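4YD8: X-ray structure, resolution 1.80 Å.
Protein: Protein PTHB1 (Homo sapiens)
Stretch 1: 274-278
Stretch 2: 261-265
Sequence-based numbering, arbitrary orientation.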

# COMPACT_ATOMS: atom_id res chain seq x y z
N CYS A 274 -16.49 6.18 1.72
CA CYS A 274 -16.65 4.77 1.40
C CYS A 274 -17.65 4.65 0.26
O CYS A 274 -18.82 5.00 0.43
CB CYS A 274 -17.11 3.97 2.62
SG CYS A 274 -17.47 2.24 2.23
N LEU A 275 -17.20 4.19 -0.91
CA LEU A 275 -18.07 4.06 -2.09
C LEU A 275 -18.49 2.62 -2.34
O LEU A 275 -17.71 1.68 -2.08
CB LEU A 275 -17.37 4.59 -3.34
CG LEU A 275 -16.66 5.93 -3.22
CD1 LEU A 275 -16.11 6.34 -4.60
CD2 LEU A 275 -17.59 7.02 -2.66
N LYS A 276 -19.71 2.44 -2.84
CA LYS A 276 -20.12 1.16 -3.41
C LYS A 276 -19.34 0.95 -4.70
O LYS A 276 -18.82 1.91 -5.26
CB LYS A 276 -21.63 1.13 -3.70
CG LYS A 276 -22.48 1.06 -2.45
CD LYS A 276 -23.94 1.35 -2.74
CE LYS A 276 -24.48 0.48 -3.86
NZ LYS A 276 -24.16 -0.96 -3.65
N ASP A 277 -19.25 -0.31 -5.13
CA ASP A 277 -18.55 -0.70 -6.36
C ASP A 277 -19.02 0.07 -7.58
O ASP A 277 -18.25 0.26 -8.52
CB ASP A 277 -18.73 -2.20 -6.64
CG ASP A 277 -17.98 -3.06 -5.67
OD1 ASP A 277 -17.57 -2.54 -4.61
OD2 ASP A 277 -17.81 -4.26 -5.96
N ASN A 278 -20.29 0.46 -7.57
CA ASN A 278 -20.91 1.09 -8.72
C ASN A 278 -20.74 2.61 -8.68
O ASN A 278 -21.27 3.34 -9.53
CB ASN A 278 -22.40 0.72 -8.78
CG ASN A 278 -23.21 1.36 -7.66
OD1 ASN A 278 -22.67 1.96 -6.73
ND2 ASN A 278 -24.53 1.25 -7.76
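Stretch 2 261-265: ASSVF

Residues 261-265 lie alongside residues 274-278 as an antiparallel neighbour in the same chain. Ser263 to Phe265 are in a strand that continues later in the chain. Cys274 and Leu275 belong to a strand that begins earlier. The end-to-end directions of the touching parts, 274 to 277 and 262 to 265, differ by 138°. Ala261 makes no contact with stretch 1 and is poorly ordered.

The register pairs Cys274 with Phe265, Leu275 with Val264, and Lys276 with Ser263. The CA atoms of Cys274 and Phe265 are 4.6 Å apart. The spacing widens to 5.4 Å between the CA atoms of Lys276 and Ser263, so the backbones separate in that direction.

Between these two stretches, the backbone hydrogen bonds join one pair of residues. Val264 N donates to Leu275 O at 3.0 Å, and Leu275 N donates to Val264 O at 2.8 Å. Both are nearly straight, with angles at the hydrogen of 168° and 171°. This reciprocal pattern marks Leu275 and Val264 as a hydrogen-bonded antiparallel pair. Cys274 and Phe265 form the adjacent non-hydrogen-bonded pair. Leu275 O also receives a CA-H...O contact from Ser263, with Ser263 CA to Leu275 O at 3.5 Å.

Side chains pack on both faces of the sheet. Leu275 and Val264 share one face, where Leu275 CB and Val264 CB are 3.9 Å apart. Val264 has chi1 in the t well and Leu275 in the m well. Cys274 and Phe265 share the other face. Cys274 SG lies over a face of the Phe265 ring, 4.1 Å from its centroid and 29° off the ring normal. Cys274 SG is 3.6 Å from Phe265 CZ. Cys274 SG is also 3.6 Å from Ser263 OG, and it is hydrogen-bonded elsewhere in the structure.

Past the Leu275–Val264 pair, Asp277 approaches Ser262. Asp277 OD1 is 2.8 Å from Ser262 O, but both atoms are acceptors and this is not a hydrogen bond. Asp277 OD1 is also 3.1 Å from Ser262 CB. A water links the two backbones: the water O donates to Ser262 O at 2.5 Å and accepts from Asp277 N at 2.9 Å. It thus bridges the segments where direct backbone pairing is absent.

Lys276 points its CA-to-CB bond away from stretch 2 and contributes little. Asn278 makes no contact. Together the two stretches bury 357 Å², summed over both sides.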

# COMPACT_ATOMS: atom_id res chain seq x y z
N ALA A 261 -18.90 -7.93 0.63
CA ALA A 261 -19.28 -6.82 -0.24
C ALA A 261 -18.17 -5.78 -0.36
O ALA A 261 -17.72 -5.21 0.64
CB ALA A 261 -20.56 -6.16 0.27
N SER A 262 -17.74 -5.53 -1.59
CA SER A 262 -16.56 -4.72 -1.88
C SER A 262 -16.78 -3.21 -1.64
O SER A 262 -17.89 -2.70 -1.82
CB SER A 262 -16.11 -4.97 -3.32
OG SER A 262 -14.78 -4.54 -3.55
N SER A 263 -15.72 -2.52 -1.22
CA SER A 263 -15.81 -1.09 -0.97
C SER A 263 -14.60 -0.33 -1.50
O SER A 263 -13.45 -0.76 -1.36
CB SER A 263 -15.96 -0.80 0.52
OG SER A 263 -17.23 -1.16 1.01
N VAL A 264 -14.87 0.82 -2.09
CA VAL A 264 -13.84 1.73 -2.55
C VAL A 264 -13.63 2.83 -1.52
O VAL A 264 -14.50 3.66 -1.32
CB VAL A 264 -14.23 2.39 -3.89
CG1 VAL A 264 -13.15 3.35 -4.33
CG2 VAL A 264 -14.49 1.33 -4.95
N PHE A 265 -12.49 2.83 -0.83
CA PHE A 265 -12.28 3.89 0.15
C PHE A 265 -11.42 4.98 -0.45
O PHE A 265 -10.41 4.68 -1.10
CB PHE A 265 -11.65 3.35 1.42
CG PHE A 265 -12.60 2.55 2.25
CD1 PHE A 265 -12.85 1.22 1.96
CD2 PHE A 265 -13.27 3.15 3.30
CE1 PHE A 265 -13.75 0.50 2.74
CE2 PHE A 265 -14.15 2.42 4.08
CZ PHE A 265 -14.40 1.11 3.78
O HOH W 1 -19.91 -2.24 -3.13